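Long-range contacts in EvdO1 (Micromonospora carbonacea, PDB 4XBZ), which probably catalyses an oxidative cyclization in orthosomycin biosynthesis, as a metal-dependent oxygenase of the phytanoyl-CoA dioxygenase family built on a double-stranded beta helix: residues 123-128 with 299-304; 136-141 with 263-268; 144-149 with 255-260; 194-199 with 224-229; 281-286 with 319-324. One frame throughout, in Å; residues are numbered along the deposited sequence.

Overall arrangement
Contact 3 is the core of the set: two central strands of the larger sheet, joined by paired backbone bonds and largely buried. Contact 4 repeats that antiparallel chemistry at the surface, at the outer pair of the smaller sheet, about 19 Å from contact 3 between centres. Contact 2 is also buried and shares strand 139-147 with contact 3, but joins a turn to a helix start through one backbone bond and one side-chain bond. Contacts 1 and 5 tie the C-terminal loops to helices, with apolar packing and few polar links. Contacts 1, 2 and 5 touch one another through Leu128, Leu139 and Leu285, whereas contacts 4 and 5 lie on opposite sides of the chain's centre.

Contact 1: residues 123-128 with 299-304; sequences GHPLLL and GDEEPF
Leu128 and Phe304 make the aromatic part of this contact. Leu128 CB sits over one face of the ring, 3.7 Å from the centroid of Phe304 and 19° off the ring normal, a CH-pi contact displaced toward the rim. Phe304 reaches it with CG anti to the backbone N (chi1 -179°), and Leu128 CD1 adds a touch on the ring atom Phe304 CD2 at 3.6 Å. A looser apolar pair is Pro125 CB with Phe304 CB, 4.4 Å apart. Oxygens are van der Waals neighbours of the proline ring: Pro125 CB lies 3.4 Å from Glu302 O, while CG and CD rest against the carboxylate of Glu301. The extended Glu301 chain crosses the proline at about a right angle, and its OE2 forms a salt bridge with Arg292. No direct hydrogen bond joins the segments. Instead one water donates to Gly123 O at 2.7 Å and accepts from Phe304 N. Within 123-128, His124 is the N-cap: its ND1 takes the N-H of Leu126 in the imidazole plane, at 3.1 Å from Leu126 N. The C-terminal loop 299-304 lies across the first turn of helix 125-134, where Ile289 of helix 275-293 meets both Leu128 and Phe304, and Tyr261 of strand 256-263 also touches Leu128.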
# COMPACT_ATOMS: atom_id res chain seq x y z
N GLY A 123 11.47 7.34 -15.03
CA GLY A 123 11.80 8.16 -13.87
C GLY A 123 10.80 9.28 -13.60
O GLY A 123 11.06 10.18 -12.81
N HIS A 124 9.66 9.23 -14.29
CA HIS A 124 8.60 10.24 -14.18
C HIS A 124 8.11 10.37 -12.74
O HIS A 124 7.53 9.43 -12.19
CB HIS A 124 7.44 9.89 -15.11
CG HIS A 124 6.43 10.98 -15.29
ND1 HIS A 124 5.80 11.60 -14.23
CD2 HIS A 124 5.91 11.54 -16.41
CE1 HIS A 124 4.94 12.50 -14.69
NE2 HIS A 124 4.99 12.48 -16.01
N PRO A 125 8.31 11.56 -12.14
CA PRO A 125 8.11 11.82 -10.71
C PRO A 125 6.65 11.70 -10.25
O PRO A 125 6.44 11.35 -9.09
CB PRO A 125 8.62 13.25 -10.54
CG PRO A 125 8.41 13.88 -11.89
CD PRO A 125 8.66 12.79 -12.88
N LEU A 126 5.67 11.97 -11.12
CA LEU A 126 4.27 11.78 -10.73
C LEU A 126 3.96 10.28 -10.68
O LEU A 126 3.30 9.79 -9.75
CB LEU A 126 3.32 12.50 -11.68
CG LEU A 126 3.33 14.04 -11.65
CD1 LEU A 126 2.17 14.64 -12.45
CD2 LEU A 126 3.35 14.58 -10.22
N LEU A 127 4.44 9.55 -11.69
CA LEU A 127 4.31 8.10 -11.70
C LEU A 127 4.91 7.47 -10.44
O LEU A 127 4.24 6.71 -9.71
CB LEU A 127 4.96 7.53 -12.97
CG LEU A 127 5.05 6.02 -13.14
CD1 LEU A 127 3.70 5.35 -12.96
CD2 LEU A 127 5.65 5.65 -14.52
N LEU A 128 6.17 7.80 -10.15
CA LEU A 128 6.89 7.21 -9.02
C LEU A 128 6.35 7.64 -7.63
O LEU A 128 6.35 6.83 -6.69
CB LEU A 128 8.37 7.57 -9.12
CG LEU A 128 9.07 7.01 -10.35
CD1 LEU A 128 10.47 7.60 -10.44
CD2 LEU A 128 9.14 5.48 -10.27
N GLY A 299 13.19 20.36 -16.42
CA GLY A 299 13.76 21.16 -15.34
C GLY A 299 12.80 21.68 -14.28
O GLY A 299 13.14 21.75 -13.11
N ASP A 300 11.58 22.04 -14.69
CA ASP A 300 10.58 22.55 -13.75
C ASP A 300 10.02 21.46 -12.84
O ASP A 300 9.27 21.75 -11.90
CB ASP A 300 9.42 23.22 -14.51
CG ASP A 300 9.63 24.72 -14.69
OD1 ASP A 300 9.85 25.42 -13.67
OD2 ASP A 300 9.56 25.20 -15.84
N GLU A 301 10.38 20.21 -13.12
CA GLU A 301 9.88 19.07 -12.36
C GLU A 301 10.55 18.94 -11.00
O GLU A 301 11.76 19.12 -10.88
CB GLU A 301 10.08 17.77 -13.14
CG GLU A 301 8.88 17.33 -13.92
CD GLU A 301 9.13 16.06 -14.69
OE1 GLU A 301 8.25 15.69 -15.50
OE2 GLU A 301 10.19 15.43 -14.49
N GLU A 302 9.75 18.61 -9.99
CA GLU A 302 10.28 18.18 -8.70
C GLU A 302 10.55 16.67 -8.74
O GLU A 302 9.64 15.86 -8.58
CB GLU A 302 9.30 18.53 -7.57
CG GLU A 302 9.84 18.26 -6.18
CD GLU A 302 11.29 18.71 -6.01
OE1 GLU A 302 11.55 19.93 -6.09
OE2 GLU A 302 12.16 17.84 -5.81
N PRO A 303 11.82 16.30 -8.95
CA PRO A 303 12.23 14.91 -9.22
C PRO A 303 11.99 13.97 -8.04
O PRO A 303 12.16 14.37 -6.88
CB PRO A 303 13.72 15.04 -9.51
CG PRO A 303 14.15 16.28 -8.83
CD PRO A 303 12.97 17.21 -8.84
N PHE A 304 11.60 12.74 -8.36
CA PHE A 304 11.33 11.74 -7.32
C PHE A 304 12.55 11.48 -6.42
O PHE A 304 13.67 11.25 -6.90
CB PHE A 304 10.85 10.43 -7.94
CG PHE A 304 10.53 9.36 -6.93
CD1 PHE A 304 9.52 9.55 -5.99
CD2 PHE A 304 11.22 8.16 -6.92
CE1 PHE A 304 9.22 8.58 -5.06
CE2 PHE A 304 10.91 7.18 -5.99
CZ PHE A 304 9.92 7.39 -5.06
O HOH W 1 11.86 11.95 -10.97

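Contact 2: residues 136-141 with 263-268; sequences GPNLIP and PAEVEW
The amide of Asn138 and the carboxylate of Glu265 meet with their planes 85° apart. Asn138 ND2 donates almost within its own amide plane, whereas Glu265 OE1 receives it from above the carboxylate plane, at 3.0 Å from ND2 and with an N-H...O angle of 164°. The motif is a type I beta turn, Gly136 to Leu139, set against the N-terminus of helix 264-270, with Pro263 at the N-cap position and Leu139 and Pro263 forming a non-hydrogen-bonded antiparallel pair. Glu265 folds back to the turn because its chain bends at chi2 (-88°). Asn138 OD1 accepts from Ala309 N, so both ends of the amide are used and its rotation is fixed. Tyr202 of the second subunit packs on Asn138 and Glu265, placing this buried joint beside the dimer interface. Apolar contact is slight, with Ile140 CG2 4.2 Å from Ala264 CB. The first N-H of the helix is held too: Ala264 N donates to Asn138 O at 2.8 Å, from above the carbonyl plane.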
# COMPACT_ATOMS: atom_id res chain seq x y z
N GLY A 136 4.79 1.35 -1.84
CA GLY A 136 5.66 1.62 -0.71
C GLY A 136 7.01 2.24 -1.08
O GLY A 136 7.38 2.30 -2.26
N PRO A 137 7.74 2.71 -0.06
CA PRO A 137 9.03 3.41 -0.17
C PRO A 137 10.18 2.53 -0.70
O PRO A 137 11.18 3.08 -1.15
CB PRO A 137 9.30 3.85 1.28
CG PRO A 137 8.59 2.81 2.12
CD PRO A 137 7.32 2.56 1.35
N ASN A 138 10.04 1.21 -0.67
CA ASN A 138 11.10 0.33 -1.18
C ASN A 138 10.77 -0.22 -2.56
O ASN A 138 11.25 -1.31 -2.92
CB ASN A 138 11.36 -0.85 -0.23
CG ASN A 138 11.48 -0.43 1.22
OD1 ASN A 138 12.14 0.55 1.55
ND2 ASN A 138 10.83 -1.19 2.11
N LEU A 139 9.95 0.50 -3.31
CA LEU A 139 9.56 0.06 -4.64
C LEU A 139 10.78 -0.16 -5.55
O LEU A 139 11.75 0.59 -5.52
CB LEU A 139 8.62 1.09 -5.29
CG LEU A 139 9.26 2.38 -5.79
CD1 LEU A 139 9.10 2.50 -7.32
CD2 LEU A 139 8.64 3.57 -5.09
N ILE A 140 10.72 -1.21 -6.35
CA ILE A 140 11.67 -1.34 -7.43
C ILE A 140 10.92 -1.63 -8.73
O ILE A 140 9.85 -2.24 -8.71
CB ILE A 140 12.71 -2.44 -7.17
CG1 ILE A 140 12.04 -3.80 -6.95
CG2 ILE A 140 13.59 -2.07 -5.97
CD1 ILE A 140 12.91 -4.98 -7.42
N PRO A 141 11.46 -1.17 -9.87
CA PRO A 141 10.91 -1.51 -11.18
C PRO A 141 11.31 -2.92 -11.64
O PRO A 141 12.48 -3.29 -11.50
CB PRO A 141 11.52 -0.45 -12.10
CG PRO A 141 12.87 -0.15 -11.44
CD PRO A 141 12.59 -0.23 -9.96
N PRO A 263 7.52 -4.46 -4.11
CA PRO A 263 8.35 -4.00 -2.98
C PRO A 263 9.67 -4.76 -2.89
O PRO A 263 9.68 -5.97 -3.13
CB PRO A 263 7.46 -4.28 -1.75
CG PRO A 263 6.05 -4.37 -2.32
CD PRO A 263 6.25 -5.04 -3.65
N ALA A 264 10.76 -4.06 -2.59
CA ALA A 264 12.07 -4.72 -2.43
C ALA A 264 12.07 -5.82 -1.37
O ALA A 264 12.65 -6.89 -1.57
CB ALA A 264 13.15 -3.70 -2.10
N GLU A 265 11.40 -5.59 -0.24
CA GLU A 265 11.44 -6.59 0.82
C GLU A 265 10.65 -7.83 0.43
O GLU A 265 10.90 -8.91 0.95
CB GLU A 265 10.91 -6.03 2.16
CG GLU A 265 9.40 -5.85 2.24
CD GLU A 265 8.94 -4.51 1.71
OE1 GLU A 265 9.74 -3.80 1.06
OE2 GLU A 265 7.76 -4.15 1.96
N VAL A 266 9.70 -7.68 -0.49
CA VAL A 266 8.92 -8.83 -0.95
C VAL A 266 9.76 -9.68 -1.89
O VAL A 266 9.78 -10.90 -1.77
CB VAL A 266 7.61 -8.39 -1.65
CG1 VAL A 266 7.01 -9.53 -2.50
CG2 VAL A 266 6.59 -7.82 -0.62
N GLU A 267 10.45 -9.02 -2.82
CA GLU A 267 11.37 -9.72 -3.72
C GLU A 267 12.47 -10.40 -2.93
O GLU A 267 12.79 -11.57 -3.16
CB GLU A 267 11.99 -8.77 -4.75
CG GLU A 267 11.15 -8.62 -6.04
CD GLU A 267 11.41 -9.72 -7.04
OE1 GLU A 267 12.28 -10.59 -6.79
OE2 GLU A 267 10.74 -9.74 -8.09
N TRP A 268 13.03 -9.66 -1.98
CA TRP A 268 14.09 -10.18 -1.15
C TRP A 268 13.71 -11.51 -0.52
O TRP A 268 14.50 -12.44 -0.58
CB TRP A 268 14.46 -9.14 -0.08
CG TRP A 268 15.38 -9.64 0.97
CD1 TRP A 268 16.60 -10.24 0.79
CD2 TRP A 268 15.17 -9.56 2.38
NE1 TRP A 268 17.16 -10.55 2.01
CE2 TRP A 268 16.30 -10.14 3.01
CE3 TRP A 268 14.14 -9.06 3.19
CZ2 TRP A 268 16.41 -10.23 4.40
CZ3 TRP A 268 14.26 -9.15 4.57
CH2 TRP A 268 15.38 -9.73 5.16

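Contact 3: residues 144-149 with 255-260; sequences DSMVFK and RVIYFE
Val256 N donates to Val147 O over 2.6 Å, the shortest of four backbone bonds between the strands and nearly straight at 176°. Its partner, Val147 N to Val256 O, is 2.7 Å long and completes a hydrogen-bonded antiparallel pair; Ser145 and Tyr258 form the next such pair. Tyr258 O is gripped twice, by Ser145 N at 3.0 Å and by a water that also lies close to Ser145 OG. Asp144 with Phe259 and Met146 with Ile257 are the non-hydrogen-bonded pairs. Here CA-H...O contacts fill in, as from Asp144 CA to Tyr258 O.

On the face of Val147 and Tyr258, Val147 CG2 reaches the ring atom Tyr258 CD2 at 3.7 Å, while Val147 CB lies at the ring edge and Val256 CG1 stands over one face. The opposite face holds Met146, whose CG, anti to the backbone N (chi1 -171°), lies 3.8 Å from Ile257 CG1; the chain stays extended to SD. Beyond the strand end Phe148 CB rests on Arg255 CG, and Arg255 NE forms a salt bridge with Asp186. The two strands are neighbours in the larger sheet of the double-stranded beta helix. The side chain of Tyr258 is about 6 Å from the nickel ion. The four N-H...O bonds fix the register, so side chains alternate between the Met146 and Ile257 face, packed on Ile80 and Val72 of helix 66-86, and the Tyr258 face, which probably looks toward the metal site.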
# COMPACT_ATOMS: atom_id res chain seq x y z
N ASP A 144 9.57 -4.31 -17.70
CA ASP A 144 9.27 -3.11 -18.47
C ASP A 144 9.16 -3.50 -19.95
O ASP A 144 10.01 -4.21 -20.49
CB ASP A 144 10.33 -2.00 -18.24
CG ASP A 144 11.63 -2.20 -19.05
OD1 ASP A 144 11.64 -1.83 -20.24
OD2 ASP A 144 12.64 -2.71 -18.49
N SER A 145 8.10 -3.06 -20.61
CA SER A 145 7.84 -3.51 -21.97
C SER A 145 6.83 -2.62 -22.68
O SER A 145 6.18 -1.80 -22.05
CB SER A 145 7.33 -4.96 -21.97
OG SER A 145 6.12 -5.07 -21.22
N MET A 146 6.70 -2.81 -23.99
CA MET A 146 5.61 -2.21 -24.71
C MET A 146 4.78 -3.30 -25.34
O MET A 146 5.32 -4.25 -25.93
CB MET A 146 6.10 -1.23 -25.75
CG MET A 146 4.98 -0.41 -26.37
SD MET A 146 5.59 0.78 -27.57
CE MET A 146 6.31 -0.33 -28.77
N VAL A 147 3.46 -3.18 -25.19
CA VAL A 147 2.52 -4.10 -25.82
C VAL A 147 1.66 -3.34 -26.82
O VAL A 147 1.27 -2.19 -26.58
CB VAL A 147 1.62 -4.80 -24.78
CG1 VAL A 147 0.65 -5.77 -25.46
CG2 VAL A 147 2.46 -5.55 -23.76
N PHE A 148 1.37 -3.99 -27.94
CA PHE A 148 0.61 -3.37 -29.03
C PHE A 148 -0.05 -4.49 -29.81
O PHE A 148 0.49 -5.59 -29.88
CB PHE A 148 1.53 -2.54 -29.93
CG PHE A 148 2.79 -3.27 -30.32
CD1 PHE A 148 3.88 -3.32 -29.45
CD2 PHE A 148 2.86 -3.96 -31.52
CE1 PHE A 148 5.03 -4.02 -29.79
CE2 PHE A 148 4.00 -4.66 -31.87
CZ PHE A 148 5.09 -4.69 -31.00
N LYS A 149 -1.21 -4.24 -30.39
CA LYS A 149 -1.81 -5.32 -31.15
C LYS A 149 -1.72 -5.12 -32.65
O LYS A 149 -1.25 -4.09 -33.13
CB LYS A 149 -3.26 -5.53 -30.73
CG LYS A 149 -4.05 -4.27 -30.56
CD LYS A 149 -5.32 -4.56 -29.76
CE LYS A 149 -5.00 -5.32 -28.49
NZ LYS A 149 -6.15 -5.35 -27.56
N ARG A 255 -1.11 0.81 -28.62
CA ARG A 255 0.17 0.61 -27.97
C ARG A 255 0.11 1.03 -26.50
O ARG A 255 -0.32 2.15 -26.18
CB ARG A 255 1.27 1.38 -28.71
CG ARG A 255 1.35 1.11 -30.22
CD ARG A 255 2.12 2.21 -30.94
NE ARG A 255 1.49 3.52 -30.82
CZ ARG A 255 2.12 4.67 -31.00
NH1 ARG A 255 3.42 4.67 -31.32
NH2 ARG A 255 1.47 5.83 -30.86
N VAL A 256 0.56 0.14 -25.62
CA VAL A 256 0.67 0.44 -24.20
C VAL A 256 2.06 0.08 -23.66
O VAL A 256 2.55 -1.03 -23.88
CB VAL A 256 -0.39 -0.32 -23.37
CG1 VAL A 256 -0.21 -0.01 -21.87
CG2 VAL A 256 -1.79 0.05 -23.82
N ILE A 257 2.69 1.02 -22.96
CA ILE A 257 3.95 0.77 -22.27
C ILE A 257 3.67 0.36 -20.82
O ILE A 257 3.03 1.12 -20.08
CB ILE A 257 4.85 2.03 -22.28
CG1 ILE A 257 5.47 2.22 -23.66
CG2 ILE A 257 5.96 1.93 -21.25
CD1 ILE A 257 6.23 3.52 -23.79
N TYR A 258 4.12 -0.84 -20.44
CA TYR A 258 3.88 -1.40 -19.11
C TYR A 258 5.14 -1.42 -18.27
O TYR A 258 6.14 -2.04 -18.64
CB TYR A 258 3.33 -2.84 -19.17
CG TYR A 258 1.88 -2.95 -19.62
CD1 TYR A 258 0.83 -2.72 -18.73
CD2 TYR A 258 1.57 -3.27 -20.94
CE1 TYR A 258 -0.49 -2.81 -19.14
CE2 TYR A 258 0.24 -3.36 -21.36
CZ TYR A 258 -0.79 -3.12 -20.45
OH TYR A 258 -2.11 -3.21 -20.88
N PHE A 259 5.06 -0.74 -17.13
CA PHE A 259 6.03 -0.86 -16.04
C PHE A 259 5.43 -1.62 -14.85
O PHE A 259 4.47 -1.13 -14.26
CB PHE A 259 6.45 0.53 -15.55
CG PHE A 259 7.10 1.39 -16.58
CD1 PHE A 259 7.74 0.84 -17.69
CD2 PHE A 259 7.13 2.77 -16.41
CE1 PHE A 259 8.36 1.66 -18.62
CE2 PHE A 259 7.74 3.59 -17.33
CZ PHE A 259 8.36 3.04 -18.44
N GLU A 260 5.98 -2.78 -14.48
CA GLU A 260 5.62 -3.39 -13.19
C GLU A 260 6.54 -2.94 -12.05
O GLU A 260 7.72 -2.66 -12.25
CB GLU A 260 5.63 -4.92 -13.23
CG GLU A 260 4.97 -5.54 -11.98
CD GLU A 260 5.35 -7.01 -11.72
OE1 GLU A 260 6.48 -7.29 -11.23
OE2 GLU A 260 4.51 -7.89 -12.00
O HOH W 2 6.34 -4.99 -18.76

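Contact 4: residues 194-199 with 224-229; sequences VWCIPE and GAVPAV
Strands 194-196 and 226-228 are neighbours in the smaller, antiparallel sheet, and 226-228 is its outermost strand within this chain. Cys196 and Val226 form the hydrogen-bonded pair, with Cys196 N to Val226 O and Val226 N to Cys196 O both 2.9 Å. Ala228 N adds a bond of 2.7 Å to Val194 O, and a water bridges Val194 N to Ala228 O.

Between these bonds Trp195 faces Pro227 in a non-hydrogen-bonded pair. With CG anti to the carbonyl carbon (chi1 -63°), the indole reaches across the neighbouring strand and lays one face over the proline: Pro227 CB is 3.4 Å from the centroid of the six-membered ring of Trp195 and 5° off its normal. This CH-pi contact is offset from the middle of the whole indole toward its rim. Ala225 O lies at the edge, near the ring plane, and Trp220 meets Trp195 edge-to-face.

This sheet is the minor one of the double-stranded beta helix fold. Strand 244-246, which carries the nickel ligand His244, lies beside 194-196, and the side chain of Val194 is about 7 Å from the metal. On the face of Cys196 and Val226, Val226 CG2 touches Cys196 SG at 3.9 Å and the ring atom Pro198 CG at 3.6 Å. Ile34 packs on Val226.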
# COMPACT_ATOMS: atom_id res chain seq x y z
N VAL A 194 -9.21 -2.51 -22.32
CA VAL A 194 -9.10 -3.54 -21.29
C VAL A 194 -10.33 -3.55 -20.41
O VAL A 194 -10.88 -2.49 -20.08
CB VAL A 194 -7.87 -3.33 -20.37
CG1 VAL A 194 -7.67 -4.54 -19.46
CG2 VAL A 194 -6.62 -3.08 -21.18
N TRP A 195 -10.76 -4.75 -20.00
CA TRP A 195 -11.84 -4.87 -19.03
C TRP A 195 -11.32 -5.61 -17.80
O TRP A 195 -10.41 -6.42 -17.88
CB TRP A 195 -13.05 -5.61 -19.63
CG TRP A 195 -13.70 -4.90 -20.79
CD1 TRP A 195 -13.21 -4.80 -22.06
CD2 TRP A 195 -14.97 -4.23 -20.80
NE1 TRP A 195 -14.08 -4.09 -22.85
CE2 TRP A 195 -15.16 -3.73 -22.10
CE3 TRP A 195 -15.94 -3.99 -19.83
CZ2 TRP A 195 -16.30 -3.00 -22.46
CZ3 TRP A 195 -17.07 -3.27 -20.18
CH2 TRP A 195 -17.25 -2.79 -21.49
N CYS A 196 -11.89 -5.32 -16.64
CA CYS A 196 -11.45 -6.05 -15.47
C CYS A 196 -12.59 -6.28 -14.51
O CYS A 196 -13.61 -5.58 -14.56
CB CYS A 196 -10.31 -5.31 -14.79
SG CYS A 196 -10.77 -3.68 -14.28
N ILE A 197 -12.43 -7.26 -13.63
CA ILE A 197 -13.41 -7.51 -12.59
C ILE A 197 -12.94 -6.90 -11.26
O ILE A 197 -12.06 -7.44 -10.60
CB ILE A 197 -13.69 -9.00 -12.42
CG1 ILE A 197 -14.22 -9.57 -13.74
CG2 ILE A 197 -14.69 -9.23 -11.26
CD1 ILE A 197 -14.29 -11.06 -13.79
N PRO A 198 -13.53 -5.75 -10.89
CA PRO A 198 -13.18 -5.07 -9.63
C PRO A 198 -13.21 -6.04 -8.44
O PRO A 198 -14.07 -6.91 -8.40
CB PRO A 198 -14.28 -4.01 -9.48
CG PRO A 198 -14.83 -3.81 -10.85
CD PRO A 198 -14.67 -5.12 -11.58
N GLU A 199 -12.25 -5.90 -7.54
CA GLU A 199 -12.19 -6.67 -6.30
C GLU A 199 -11.90 -8.16 -6.51
O GLU A 199 -11.85 -8.92 -5.55
CB GLU A 199 -13.49 -6.53 -5.49
CG GLU A 199 -13.91 -5.10 -5.23
CD GLU A 199 -15.13 -5.00 -4.33
OE1 GLU A 199 -15.77 -6.04 -4.05
OE2 GLU A 199 -15.45 -3.89 -3.88
N GLY A 224 -20.49 -7.59 -15.00
CA GLY A 224 -19.76 -7.66 -13.75
C GLY A 224 -18.34 -7.15 -13.94
O GLY A 224 -17.58 -7.09 -12.98
N ALA A 225 -17.99 -6.81 -15.18
CA ALA A 225 -16.70 -6.22 -15.50
C ALA A 225 -16.83 -4.72 -15.80
O ALA A 225 -17.89 -4.23 -16.14
CB ALA A 225 -16.06 -6.93 -16.68
N VAL A 226 -15.73 -3.99 -15.66
CA VAL A 226 -15.75 -2.58 -16.00
C VAL A 226 -14.66 -2.31 -17.03
O VAL A 226 -13.61 -2.96 -17.02
CB VAL A 226 -15.56 -1.68 -14.76
CG1 VAL A 226 -16.79 -1.74 -13.88
CG2 VAL A 226 -14.33 -2.10 -13.98
N PRO A 227 -14.91 -1.35 -17.93
CA PRO A 227 -13.93 -1.07 -18.98
C PRO A 227 -12.95 -0.00 -18.55
O PRO A 227 -13.26 0.89 -17.75
CB PRO A 227 -14.80 -0.58 -20.14
CG PRO A 227 -15.94 0.13 -19.44
CD PRO A 227 -16.14 -0.55 -18.09
N ALA A 228 -11.75 -0.09 -19.11
CA ALA A 228 -10.73 0.89 -18.85
C ALA A 228 -10.62 1.83 -20.04
O ALA A 228 -9.83 1.58 -20.96
CB ALA A 228 -9.41 0.18 -18.57
N VAL A 229 -11.40 2.92 -20.02
CA VAL A 229 -11.51 3.80 -21.19
C VAL A 229 -10.49 4.94 -21.17
O VAL A 229 -10.54 5.83 -20.33
CB VAL A 229 -12.94 4.39 -21.31
CG1 VAL A 229 -13.02 5.36 -22.49
CG2 VAL A 229 -13.96 3.27 -21.46
O HOH W 3 -7.96 -0.22 -21.68

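Contact 5: residues 281-286 with 319-324; sequences KQQVLR and PEIDTL
Gln283 leans from helix 275-293 onto Ile321, and the two side chains slide past each other in opposite directions. Its CB starts the contact, 3.7 Å from Ile321 CD1. CG leaves anti to the carbonyl carbon (chi1 -71°), and the extended chain carries the amide outward to the loop. There CD comes to 3.5 Å from Ile321 CG2, so the methyl meets the carboxamide group itself. OE1 accepts from Ile321 N at 3.3 Å, a long bond with an N-H...O angle of 154°, the donor standing above the carbonyl plane. NE2 ends beside the same methyl, 3.5 Å from Ile321 CG2.

Ile321 in turn reaches the helix with its longer branch: chi1 59° sets CG1 between the backbone N and the carbonyl carbon, and CD1 lies 3.6 Å from Val284 N and 4.0 Å from Val284 CG2. The other branch of the valine, CG1, faces Leu324 CD2 at 4.2 Å. Phe326 packs on both Val284 and Ile321, and Cys288 of the same helix touches Leu324. At Leu324 a water donates to the backbone O and takes a weak bond from Lys281 NZ, whose ammonium is also hydrogen-bonded to Tyr277 OH. Leu324 N donates to Asp113 OD1. The arrangement is helix-to-loop packing: an irregular C-terminal segment comes in across helix 275-293 and packs on it through Ile321 and Leu324, outside the two sheets of the double-stranded beta helix.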
# COMPACT_ATOMS: atom_id res chain seq x y z
N LYS A 281 18.19 -3.15 -10.20
CA LYS A 281 17.03 -2.38 -10.63
C LYS A 281 16.93 -1.06 -9.89
O LYS A 281 16.45 -0.07 -10.45
CB LYS A 281 15.74 -3.20 -10.47
CG LYS A 281 15.74 -4.46 -11.31
CD LYS A 281 16.28 -4.21 -12.74
CE LYS A 281 15.42 -3.22 -13.56
NZ LYS A 281 14.21 -3.85 -14.19
N GLN A 282 17.41 -1.02 -8.65
CA GLN A 282 17.52 0.25 -7.93
C GLN A 282 18.44 1.20 -8.69
O GLN A 282 18.17 2.40 -8.77
CB GLN A 282 18.02 0.03 -6.50
CG GLN A 282 16.97 -0.54 -5.55
CD GLN A 282 17.53 -0.88 -4.18
OE1 GLN A 282 18.63 -1.40 -4.05
NE2 GLN A 282 16.75 -0.60 -3.15
N GLN A 283 19.53 0.65 -9.22
CA GLN A 283 20.47 1.42 -10.02
C GLN A 283 19.80 1.91 -11.31
O GLN A 283 20.02 3.05 -11.73
CB GLN A 283 21.72 0.60 -10.36
CG GLN A 283 22.69 0.31 -9.20
CD GLN A 283 24.07 -0.07 -9.74
OE1 GLN A 283 24.72 0.73 -10.41
NE2 GLN A 283 24.49 -1.30 -9.49
N VAL A 284 19.01 1.04 -11.93
CA VAL A 284 18.20 1.42 -13.08
C VAL A 284 17.28 2.61 -12.71
O VAL A 284 17.24 3.63 -13.41
CB VAL A 284 17.34 0.24 -13.59
CG1 VAL A 284 16.37 0.71 -14.68
CG2 VAL A 284 18.21 -0.88 -14.08
N LEU A 285 16.56 2.49 -11.59
CA LEU A 285 15.64 3.54 -11.15
C LEU A 285 16.35 4.87 -10.95
O LEU A 285 15.89 5.93 -11.40
CB LEU A 285 14.93 3.13 -9.86
CG LEU A 285 13.81 4.08 -9.41
CD1 LEU A 285 12.73 4.12 -10.47
CD2 LEU A 285 13.20 3.68 -8.06
N ARG A 286 17.49 4.82 -10.25
CA ARG A 286 18.23 6.03 -9.94
C ARG A 286 18.84 6.61 -11.22
O ARG A 286 18.94 7.83 -11.37
CB ARG A 286 19.31 5.76 -8.89
CG ARG A 286 18.76 5.23 -7.58
CD ARG A 286 19.85 4.93 -6.58
NE ARG A 286 20.17 6.10 -5.79
CZ ARG A 286 21.34 6.71 -5.81
NH1 ARG A 286 22.32 6.24 -6.58
NH2 ARG A 286 21.55 7.78 -5.06
N PRO A 319 29.23 -3.02 -9.09
CA PRO A 319 29.83 -1.91 -9.84
C PRO A 319 28.81 -1.20 -10.74
O PRO A 319 27.78 -1.80 -11.06
CB PRO A 319 30.92 -2.60 -10.67
CG PRO A 319 30.53 -4.06 -10.68
CD PRO A 319 29.90 -4.30 -9.37
N GLU A 320 29.09 0.05 -11.11
CA GLU A 320 28.19 0.85 -11.93
C GLU A 320 27.61 0.07 -13.11
O GLU A 320 28.35 -0.51 -13.92
CB GLU A 320 28.91 2.09 -12.47
CG GLU A 320 29.41 3.04 -11.40
CD GLU A 320 28.30 3.57 -10.53
OE1 GLU A 320 27.36 4.20 -11.07
OE2 GLU A 320 28.37 3.36 -9.30
N ILE A 321 26.29 0.04 -13.21
CA ILE A 321 25.65 -0.67 -14.31
C ILE A 321 25.97 0.06 -15.61
O ILE A 321 26.05 1.29 -15.65
CB ILE A 321 24.11 -0.79 -14.12
CG1 ILE A 321 23.46 0.60 -14.01
CG2 ILE A 321 23.78 -1.65 -12.90
CD1 ILE A 321 21.94 0.57 -14.02
N ASP A 322 26.18 -0.72 -16.67
CA ASP A 322 26.47 -0.18 -17.99
C ASP A 322 25.28 -0.39 -18.92
O ASP A 322 25.40 -0.23 -20.13
CB ASP A 322 27.73 -0.81 -18.59
CG ASP A 322 27.67 -2.35 -18.64
OD1 ASP A 322 26.57 -2.93 -18.54
OD2 ASP A 322 28.73 -2.98 -18.80
N THR A 323 24.14 -0.76 -18.35
CA THR A 323 22.94 -1.06 -19.13
C THR A 323 21.67 -0.94 -18.29
O THR A 323 21.72 -0.94 -17.06
CB THR A 323 23.00 -2.48 -19.71
OG1 THR A 323 21.79 -2.74 -20.43
CG2 THR A 323 23.17 -3.51 -18.60
N LEU A 324 20.53 -0.82 -18.96
CA LEU A 324 19.26 -0.77 -18.26
C LEU A 324 18.51 -2.08 -18.43
O LEU A 324 17.37 -2.21 -18.01
CB LEU A 324 18.41 0.40 -18.76
CG LEU A 324 19.02 1.79 -18.54
CD1 LEU A 324 18.03 2.88 -18.86
CD2 LEU A 324 19.51 1.94 -17.11
O HOH W 4 15.90 -4.58 -17.00